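Local atomic coordinates of heme oxygenase (Chlamydomonas reinhardtii, PDB entry 4RAJ), a protein that probably catalyses the oxygen-dependent opening of heme to biliverdin with release of iron and carbon monoxide, and is seen here without heme. Residues A[83-88]-A[193-198]; A[77-82]-A[135-140]; A[21-26]-A[206-211]. All coordinates share one frame; numbering follows the deposited sequence.

Contact 1 (A[83-88]-A[193-198])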
loop_
_atom_site.group_PDB
_atom_site.type_symbol
_atom_site.label_atom_id
_atom_site.label_comp_id
_atom_site.label_asym_id
_atom_site.label_seq_id
_atom_site.Cartn_x
_atom_site.Cartn_y
_atom_site.Cartn_z
ATOM N N SER A 83 12.723 -13.963 -1.912
ATOM C CA SER A 83 12.913 -14.912 -0.823
ATOM C C SER A 83 13.854 -14.372 0.245
ATOM O O SER A 83 13.703 -14.692 1.423
ATOM C CB SER A 83 13.429 -16.246 -1.347
ATOM O OG SER A 83 12.450 -16.846 -2.172
ATOM N N LYS A 84 14.801 -13.530 -0.152
ATOM C CA LYS A 84 15.704 -12.929 0.819
ATOM C C LYS A 84 14.946 -12.064 1.815
ATOM O O LYS A 84 15.419 -11.837 2.923
ATOM C CB LYS A 84 16.787 -12.109 0.117
ATOM C CG LYS A 84 17.790 -12.964 -0.643
ATOM C CD LYS A 84 18.838 -12.109 -1.341
ATOM C CE LYS A 84 19.906 -12.965 -2.013
ATOM N NZ LYS A 84 20.712 -13.723 -1.026
ATOM N N PHE A 85 13.759 -11.605 1.419
ATOM C CA PHE A 85 12.959 -10.683 2.219
ATOM C C PHE A 85 11.818 -11.380 2.965
ATOM O O PHE A 85 11.018 -10.720 3.621
ATOM C CB PHE A 85 12.369 -9.573 1.326
ATOM C CG PHE A 85 13.385 -8.557 0.864
ATOM C CD1 PHE A 85 14.307 -8.871 -0.126
ATOM C CD2 PHE A 85 13.419 -7.291 1.431
ATOM C CE1 PHE A 85 15.256 -7.940 -0.545
ATOM C CE2 PHE A 85 14.352 -6.353 1.016
ATOM C CZ PHE A 85 15.273 -6.675 0.017
ATOM N N LYS A 86 11.740 -12.701 2.847
ATOM C CA LYS A 86 10.635 -13.456 3.444
ATOM C C LYS A 86 10.350 -13.080 4.902
ATOM O O LYS A 86 9.198 -12.848 5.268
ATOM C CB LYS A 86 10.904 -14.960 3.346
ATOM C CG LYS A 86 9.845 -15.820 4.022
ATOM C CD LYS A 86 9.680 -17.141 3.290
ATOM C CE LYS A 86 8.704 -18.063 3.997
ATOM N NZ LYS A 86 8.397 -19.261 3.164
ATOM N N ASP A 87 11.383 -12.994 5.735
ATOM C CA ASP A 87 11.146 -12.694 7.152
ATOM C C ASP A 87 10.541 -11.295 7.382
ATOM O O ASP A 87 9.658 -11.136 8.227
ATOM C CB ASP A 87 12.436 -12.842 7.956
ATOM C CG ASP A 87 12.913 -14.288 8.038
ATOM O OD1 ASP A 87 12.098 -15.210 7.800
ATOM O OD2 ASP A 87 14.104 -14.498 8.347
ATOM N N VAL A 88 10.987 -10.297 6.620
ATOM C CA VAL A 88 10.483 -8.937 6.805
ATOM C C VAL A 88 9.113 -8.757 6.127
ATOM O O VAL A 88 8.301 -7.937 6.552
ATOM C CB VAL A 88 11.495 -7.864 6.279
ATOM C CG1 VAL A 88 12.812 -7.929 7.061
ATOM C CG2 VAL A 88 11.765 -8.017 4.791
ATOM N N LYS A 193 16.485 -1.366 6.006
ATOM C CA LYS A 193 17.869 -1.809 6.139
ATOM C C LYS A 193 18.210 -2.886 5.121
ATOM O O LYS A 193 19.231 -2.805 4.435
ATOM C CB LYS A 193 18.122 -2.324 7.557
ATOM C CG LYS A 193 19.535 -2.833 7.804
ATOM C CD LYS A 193 19.890 -2.719 9.283
ATOM C CE LYS A 193 21.217 -3.378 9.584
ATOM N NZ LYS A 193 21.149 -4.830 9.275
ATOM N N GLN A 194 17.346 -3.886 5.004
ATOM C CA GLN A 194 17.585 -4.948 4.040
ATOM C C GLN A 194 17.437 -4.465 2.598
ATOM O O GLN A 194 18.205 -4.874 1.735
ATOM C CB GLN A 194 16.650 -6.126 4.273
ATOM C CG GLN A 194 16.924 -7.276 3.318
ATOM C CD GLN A 194 16.257 -8.562 3.742
ATOM O OE1 GLN A 194 15.418 -8.575 4.644
ATOM N NE2 GLN A 194 16.634 -9.661 3.098
ATOM N N PHE A 195 16.445 -3.615 2.343
ATOM C CA PHE A 195 16.232 -3.065 1.002
ATOM C C PHE A 195 17.470 -2.307 0.524
ATOM O O PHE A 195 17.874 -2.420 -0.633
ATOM C CB PHE A 195 15.003 -2.150 0.987
ATOM C CG PHE A 195 14.560 -1.724 -0.397
ATOM C CD1 PHE A 195 14.126 -2.657 -1.325
ATOM C CD2 PHE A 195 14.533 -0.388 -0.741
ATOM C CE1 PHE A 195 13.697 -2.264 -2.589
ATOM C CE2 PHE A 195 14.105 0.007 -2.001
ATOM C CZ PHE A 195 13.688 -0.936 -2.922
ATOM N N ASP A 196 18.083 -1.550 1.428
ATOM C CA ASP A 196 19.292 -0.807 1.089
ATOM C C ASP A 196 20.496 -1.719 0.871
ATOM O O ASP A 196 21.287 -1.496 -0.050
ATOM C CB ASP A 196 19.601 0.222 2.173
ATOM C CG ASP A 196 18.891 1.538 1.936
ATOM O OD1 ASP A 196 18.435 1.776 0.794
ATOM O OD2 ASP A 196 18.807 2.347 2.881
ATOM N N GLU A 197 20.633 -2.748 1.704
ATOM C CA GLU A 197 21.758 -3.675 1.571
ATOM C C GLU A 197 21.651 -4.532 0.322
ATOM O O GLU A 197 22.626 -4.724 -0.402
ATOM C CB GLU A 197 21.858 -4.575 2.801
ATOM C CG GLU A 197 22.763 -4.014 3.862
ATOM C CD GLU A 197 22.513 -4.627 5.217
ATOM O OE1 GLU A 197 21.986 -5.761 5.268
ATOM O OE2 GLU A 197 22.839 -3.965 6.226
ATOM N N TRP A 198 20.459 -5.058 0.084
ATOM C CA TRP A 198 20.219 -5.868 -1.097
ATOM C C TRP A 198 20.314 -5.001 -2.368
ATOM O O TRP A 198 20.931 -5.394 -3.371
ATOM C CB TRP A 198 18.854 -6.554 -0.985
ATOM C CG TRP A 198 18.379 -7.139 -2.269
ATOM C CD1 TRP A 198 18.664 -8.380 -2.763
ATOM C CD2 TRP A 198 17.530 -6.506 -3.232
ATOM N NE1 TRP A 198 18.048 -8.558 -3.977
ATOM C CE2 TRP A 198 17.341 -7.423 -4.288
ATOM C CE3 TRP A 198 16.904 -5.254 -3.301
ATOM C CZ2 TRP A 198 16.561 -7.123 -5.411
ATOM C CZ3 TRP A 198 16.127 -4.957 -4.417
ATOM C CH2 TRP A 198 15.959 -5.894 -5.451
HETATM O O HOH W 1 13.851 -10.711 5.647
#

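Contact 2 (A[77-82]-A[135-140])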
loop_
_atom_site.group_PDB
_atom_site.type_symbol
_atom_site.label_atom_id
_atom_site.label_comp_id
_atom_site.label_asym_id
_atom_site.label_seq_id
_atom_site.Cartn_x
_atom_site.Cartn_y
_atom_site.Cartn_z
ATOM N N LYS A 77 7.611 -19.606 -5.844
ATOM C CA LYS A 77 8.560 -19.966 -6.901
ATOM C C LYS A 77 10.010 -19.961 -6.424
ATOM O O LYS A 77 10.916 -20.319 -7.171
ATOM C CB LYS A 77 8.445 -19.009 -8.094
ATOM C CG LYS A 77 7.179 -19.132 -8.912
ATOM C CD LYS A 77 7.220 -18.202 -10.129
ATOM C CE LYS A 77 7.767 -16.816 -9.775
ATOM N NZ LYS A 77 7.427 -15.776 -10.796
ATOM N N GLY A 78 10.228 -19.531 -5.189
ATOM C CA GLY A 78 11.568 -19.394 -4.658
ATOM C C GLY A 78 12.399 -18.374 -5.414
ATOM O O GLY A 78 13.563 -18.620 -5.717
ATOM N N ASP A 79 11.805 -17.226 -5.732
ATOM C CA ASP A 79 12.557 -16.150 -6.356
ATOM C C ASP A 79 13.726 -15.751 -5.465
ATOM O O ASP A 79 13.543 -15.501 -4.276
ATOM C CB ASP A 79 11.664 -14.934 -6.631
ATOM C CG ASP A 79 12.420 -13.805 -7.295
ATOM O OD1 ASP A 79 12.485 -13.790 -8.542
ATOM O OD2 ASP A 79 12.955 -12.935 -6.573
ATOM N N ALA A 80 14.921 -15.697 -6.044
ATOM C CA ALA A 80 16.133 -15.428 -5.276
ATOM C C ALA A 80 16.030 -14.148 -4.463
ATOM O O ALA A 80 16.415 -14.122 -3.298
ATOM C CB ALA A 80 17.342 -15.360 -6.203
ATOM N N ASP A 81 15.485 -13.097 -5.070
ATOM C CA ASP A 81 15.481 -11.783 -4.445
ATOM C C ASP A 81 14.370 -11.648 -3.404
ATOM O O ASP A 81 14.616 -11.243 -2.265
ATOM C CB ASP A 81 15.334 -10.693 -5.506
ATOM C CG ASP A 81 16.505 -10.659 -6.471
ATOM O OD1 ASP A 81 17.658 -10.578 -6.005
ATOM O OD2 ASP A 81 16.269 -10.731 -7.692
ATOM N N VAL A 82 13.144 -11.979 -3.795
ATOM C CA VAL A 82 12.022 -11.824 -2.877
ATOM C C VAL A 82 12.190 -12.766 -1.677
ATOM O O VAL A 82 11.883 -12.396 -0.546
ATOM C CB VAL A 82 10.675 -12.070 -3.582
ATOM C CG1 VAL A 82 9.513 -11.869 -2.616
ATOM C CG2 VAL A 82 10.531 -11.124 -4.765
ATOM N N SER A 135 7.223 -11.755 -14.472
ATOM C CA SER A 135 8.446 -11.533 -15.245
ATOM C C SER A 135 9.637 -10.930 -14.478
ATOM O O SER A 135 10.782 -11.206 -14.818
ATOM C CB SER A 135 8.126 -10.656 -16.461
ATOM O OG SER A 135 7.600 -9.393 -16.084
ATOM N N SER A 136 9.398 -10.105 -13.461
ATOM C CA SER A 136 10.522 -9.556 -12.689
ATOM C C SER A 136 10.143 -9.295 -11.238
ATOM O O SER A 136 9.924 -8.148 -10.844
ATOM C CB SER A 136 11.035 -8.266 -13.320
ATOM O OG SER A 136 9.959 -7.447 -13.727
ATOM N N PRO A 137 10.078 -10.362 -10.435
ATOM C CA PRO A 137 9.543 -10.243 -9.076
ATOM C C PRO A 137 10.341 -9.311 -8.172
ATOM O O PRO A 137 9.747 -8.755 -7.266
ATOM C CB PRO A 137 9.592 -11.683 -8.552
ATOM C CG PRO A 137 9.638 -12.537 -9.779
ATOM C CD PRO A 137 10.425 -11.753 -10.775
ATOM N N ALA A 138 11.638 -9.127 -8.397
ATOM C CA ALA A 138 12.394 -8.205 -7.550
ATOM C C ALA A 138 11.805 -6.778 -7.537
ATOM O O ALA A 138 11.903 -6.076 -6.521
ATOM C CB ALA A 138 13.864 -8.166 -7.989
ATOM N N LEU A 139 11.196 -6.358 -8.651
ATOM C CA LEU A 139 10.656 -5.002 -8.778
ATOM C C LEU A 139 9.441 -4.784 -7.865
ATOM O O LEU A 139 9.079 -3.644 -7.565
ATOM C CB LEU A 139 10.276 -4.694 -10.242
ATOM C CG LEU A 139 11.455 -4.686 -11.230
ATOM C CD1 LEU A 139 11.071 -4.171 -12.644
ATOM C CD2 LEU A 139 12.617 -3.875 -10.661
ATOM N N LEU A 140 8.823 -5.879 -7.434
ATOM C CA LEU A 140 7.749 -5.822 -6.437
ATOM C C LEU A 140 8.232 -5.183 -5.133
ATOM O O LEU A 140 7.448 -4.567 -4.393
ATOM C CB LEU A 140 7.212 -7.231 -6.152
ATOM C CG LEU A 140 6.415 -7.926 -7.259
ATOM C CD1 LEU A 140 6.097 -9.396 -6.871
ATOM C CD2 LEU A 140 5.150 -7.130 -7.566
#

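Contact 3 (A[21-26]-A[206-211])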
loop_
_atom_site.group_PDB
_atom_site.type_symbol
_atom_site.label_atom_id
_atom_site.label_comp_id
_atom_site.label_asym_id
_atom_site.label_seq_id
_atom_site.Cartn_x
_atom_site.Cartn_y
_atom_site.Cartn_z
ATOM N N THR A 21 17.314 3.856 -0.640
ATOM C CA THR A 21 16.159 4.495 -0.017
ATOM C C THR A 21 16.220 6.009 -0.164
ATOM O O THR A 21 15.211 6.649 -0.420
ATOM C CB THR A 21 16.044 4.143 1.482
ATOM O OG1 THR A 21 17.330 4.261 2.099
ATOM C CG2 THR A 21 15.519 2.735 1.660
ATOM N N LYS A 22 17.411 6.576 -0.016
ATOM C CA LYS A 22 17.558 8.018 -0.082
ATOM C C LYS A 22 17.457 8.501 -1.524
ATOM O O LYS A 22 16.899 9.563 -1.792
ATOM C CB LYS A 22 18.883 8.452 0.544
ATOM C CG LYS A 22 18.942 9.932 0.862
ATOM C CD LYS A 22 19.309 10.176 2.327
ATOM C CE LYS A 22 20.814 10.181 2.543
ATOM N NZ LYS A 22 21.164 10.240 3.990
ATOM N N ARG A 23 17.993 7.721 -2.457
ATOM C CA ARG A 23 17.860 8.084 -3.862
ATOM C C ARG A 23 16.395 8.060 -4.286
ATOM O O ARG A 23 15.939 8.935 -5.018
ATOM C CB ARG A 23 18.682 7.160 -4.763
ATOM C CG ARG A 23 18.555 7.532 -6.245
ATOM C CD ARG A 23 19.767 7.132 -7.058
ATOM N NE ARG A 23 19.583 5.842 -7.711
ATOM C CZ ARG A 23 19.313 5.680 -9.004
ATOM N NH1 ARG A 23 19.196 6.727 -9.806
ATOM N NH2 ARG A 23 19.166 4.456 -9.496
ATOM N N LEU A 24 15.651 7.063 -3.819
ATOM C CA LEU A 24 14.245 6.954 -4.189
ATOM C C LEU A 24 13.419 8.066 -3.559
ATOM O O LEU A 24 12.639 8.732 -4.239
ATOM C CB LEU A 24 13.683 5.585 -3.798
ATOM C CG LEU A 24 13.732 4.496 -4.877
ATOM C CD1 LEU A 24 15.129 4.345 -5.457
ATOM C CD2 LEU A 24 13.267 3.163 -4.318
ATOM N N SER A 25 13.606 8.280 -2.260
ATOM C CA SER A 25 12.841 9.306 -1.558
ATOM C C SER A 25 13.120 10.706 -2.107
ATOM O O SER A 25 12.214 11.530 -2.187
ATOM C CB SER A 25 13.130 9.249 -0.058
ATOM O OG SER A 25 12.813 7.960 0.437
ATOM N N LYS A 26 14.363 10.974 -2.501
ATOM C CA LYS A 26 14.683 12.247 -3.152
ATOM C C LYS A 26 13.975 12.386 -4.490
ATOM O O LYS A 26 13.468 13.455 -4.829
ATOM C CB LYS A 26 16.194 12.405 -3.368
ATOM C CG LYS A 26 16.974 12.760 -2.118
ATOM C CD LYS A 26 18.324 13.382 -2.464
ATOM C CE LYS A 26 19.183 12.441 -3.287
ATOM N NZ LYS A 26 20.505 13.039 -3.617
ATOM N N LEU A 206 18.976 -2.516 -12.646
ATOM C CA LEU A 206 17.937 -2.937 -11.701
ATOM C C LEU A 206 17.673 -1.870 -10.638
ATOM O O LEU A 206 16.529 -1.644 -10.251
ATOM C CB LEU A 206 18.327 -4.265 -11.042
ATOM C CG LEU A 206 17.263 -4.956 -10.183
ATOM C CD1 LEU A 206 16.048 -5.297 -11.021
ATOM C CD2 LEU A 206 17.828 -6.206 -9.542
ATOM N N GLN A 207 18.727 -1.211 -10.164
ATOM C CA GLN A 207 18.544 -0.091 -9.246
ATOM C C GLN A 207 17.722 1.035 -9.893
ATOM O O GLN A 207 16.867 1.635 -9.238
ATOM C CB GLN A 207 19.898 0.437 -8.772
ATOM C CG GLN A 207 20.721 -0.615 -8.034
ATOM C CD GLN A 207 21.902 -0.018 -7.296
ATOM O OE1 GLN A 207 21.820 1.088 -6.754
ATOM N NE2 GLN A 207 23.014 -0.742 -7.279
ATOM N N ASP A 208 17.985 1.325 -11.174
ATOM C CA ASP A 208 17.193 2.313 -11.907
ATOM C C ASP A 208 15.733 1.877 -12.045
ATOM O O ASP A 208 14.818 2.694 -11.958
ATOM C CB ASP A 208 17.769 2.560 -13.309
ATOM C CG ASP A 208 19.075 3.339 -13.283
ATOM O OD1 ASP A 208 19.445 3.876 -12.207
ATOM O OD2 ASP A 208 19.732 3.407 -14.349
ATOM N N GLN A 209 15.519 0.592 -12.289
ATOM C CA GLN A 209 14.164 0.066 -12.396
ATOM C C GLN A 209 13.407 0.185 -11.088
ATOM O O GLN A 209 12.212 0.436 -11.087
ATOM C CB GLN A 209 14.178 -1.394 -12.823
ATOM C CG GLN A 209 14.402 -1.623 -14.298
ATOM C CD GLN A 209 14.309 -3.086 -14.655
ATOM O OE1 GLN A 209 14.945 -3.925 -14.025
ATOM N NE2 GLN A 209 13.504 -3.403 -15.657
ATOM N N LEU A 210 14.102 -0.017 -9.976
ATOM C CA LEU A 210 13.471 0.104 -8.664
ATOM C C LEU A 210 13.038 1.540 -8.411
ATOM O O LEU A 210 11.959 1.790 -7.875
ATOM C CB LEU A 210 14.429 -0.376 -7.566
ATOM C CG LEU A 210 14.727 -1.876 -7.608
ATOM C CD1 LEU A 210 15.955 -2.223 -6.768
ATOM C CD2 LEU A 210 13.501 -2.648 -7.113
ATOM N N LEU A 211 13.882 2.488 -8.800
ATOM C CA LEU A 211 13.512 3.905 -8.774
ATOM C C LEU A 211 12.251 4.130 -9.606
ATOM O O LEU A 211 11.300 4.756 -9.140
ATOM C CB LEU A 211 14.666 4.790 -9.294
ATOM C CG LEU A 211 14.377 6.291 -9.452
ATOM C CD1 LEU A 211 13.662 6.790 -8.217
ATOM C CD2 LEU A 211 15.662 7.078 -9.660
HETATM O O HOH W 2 21.167 3.385 -7.546
#

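Contact 1 (A[83-88]-A[193-198])
Phe85 and Trp198 form a T-shaped (edge-to-face) pair, the edge of the phenyl ring directed at the face of the indole. The planes stand at 86°, and the centroid of the Phe85 ring lies 5.2 Å from that of the five-membered ring of Trp198. CE1 of Phe85 makes the closest approach, 3.7 Å from Trp198 CG. Beside this pair the aliphatic part of Lys84 crosses the indole, its CD 4.0 Å from Trp198 CD1, so a long chain can cover apolar surface there.

The second kind of contact is a flat stack. The amide of Gln194 slides along one face of the Phe85 ring with the two planes only 11° apart, and Gln194 CG makes a CH-pi contact, 3.9 Å from the ring centroid. Gln194 and Trp198, one helical turn apart, thus take the same ring at its face and at its edge. In this all-helical heme oxygenase fold, the grip fastens the short helices 80-84 and 86-89 to helix 184-200. An alanine in place of Phe85 would probably open a gap beneath the Gln194 amide and leave the indole face of Trp198 without its edge-on partner.

Polar contacts use both ends of that amide. Chi1 (-177°) sets CG of Gln194 anti to the backbone N, and the extended chain beyond it carries Gln194 NE2 to Lys84 O in a hydrogen bond whose length, 2.5 Å, is doubtfully short. Gln194 OE1 accepts from a water at 2.8 Å, and this water in turn accepts from Val88 N at 3.1 Å. Bonds at both ends would probably restrain the amide from flipping. The indole NE1 of Trp198 is hydrogen-bonded to Asp81 OD1.

Contact 2 (A[77-82]-A[135-140])
An N-cap lies at the heart of this contact: Asp79, right before the short helix 80-84, rests its carboxylate against the ring of Pro137. CG lies anti to the backbone N (chi1 -179°), and OD2 turns to the amides of the first turn. Asp79 OD2 accepts a nearly straight hydrogen bond from Val82 N, 2.9 Å long at 172°, through its anti lone pair, and a weak one from Asp81 N. Aspartate suits the place because its short acid reaches these amides, and its charge would be favoured by the helix N terminus. OD1 of Asp79 lies against the proline ring, 3.3 Å from Pro137 CG. Gly78, just before Asp79, leaves helix 50-76 through a Schellman motif; its positive phi is easily taken up by a residue without CB.

The other touches are apolar or mixed. Val82 CG2 packs 3.9 Å from Pro137 CB, and Asp81 OD2 lies 3.5 Å from CB of Ala138, a small residue that suits the close backbones, Asp81 CA and Ala138 CA being 5.7 Å apart. The other oxygen of Asp81 is bonded to Trp198 NE1. Lys77 passes near Pro137 with its ammonium bonded to Gly133 O.

Pro137 and Ala138 lie in the loop between helices 120-135 and 140-151. On the side of helix 50-76, Pro137 touches Ala74 and Val82 touches Leu75, whereas Leu139 of the same loop packs on helix 204-227.

Contact 3 (A[21-26]-A[206-211])
The guanidinium of Arg23 has Leu211 over one face and Asp208 at its edge. CD2 of Leu211 is the atom on the face, 3.6 Å from Arg23 NH1, a methyl lying against the flat cation. At the edge, slightly tilted from the guanidinium plane, NH2 of Arg23 forms a salt bridge with Asp208 OD1 through a hydrogen bond of 2.8 Å. The oxygen is approached almost head-on to its C-O bond; the planes are turned 62° from each other, and a single nitrogen and a single oxygen form the pair, not a two-pronged match. Asp208 OD1 has a second donor in Gln204 NE2, which would probably steady the acid further. An arginine suits this spot: chi1 (-180°) sets CG anti to the backbone N, and the long chain, bent at chi3, reaches helix 204-227. A water also links the groups, accepting weakly from Arg23 NE at 2.9 Å and donating to Gln207 OE1; the amide nitrogen of Gln207 is bonded to Gln202 O.

Next to the charged pair the contact turns apolar. The side chains of Leu24 and Leu211 run antiparallel alongside one another, with Leu24 CD1 3.7 Å from Leu211 CA and 3.9 Å from Leu211 CB. Branched leucines fill the interval where the axes of 21-26 and 206-211 approach to 10.3 Å at 40°.

On the buried side, Leu24 reaches Phe195 of helix 184-200 and Tyr145 of helix 140-151, while Leu210 touches Trp198 and Ala142. Helix 20-27 thus packs against three helices at this end of the all-helical fold.

Overall arrangement
From the N terminus, helix 20-27 comes first, and contact 3 joins it to helix 204-227, closing a loop of almost the whole fold. Contacts 1 and 2 are nested inside that loop. They cross each other: 77-82 and 83-88 follow directly in the chain, but 77-82 pairs forward to 135-140 and 83-88 to the later 193-198. Both draw on helix 80-84, which ties the loop before helix 140-151 to helix 184-200. Trp198 and Leu139 sit where the three contacts meet, and Asp196 of contact 1 is probably hydrogen-bonded to Thr21 of contact 3.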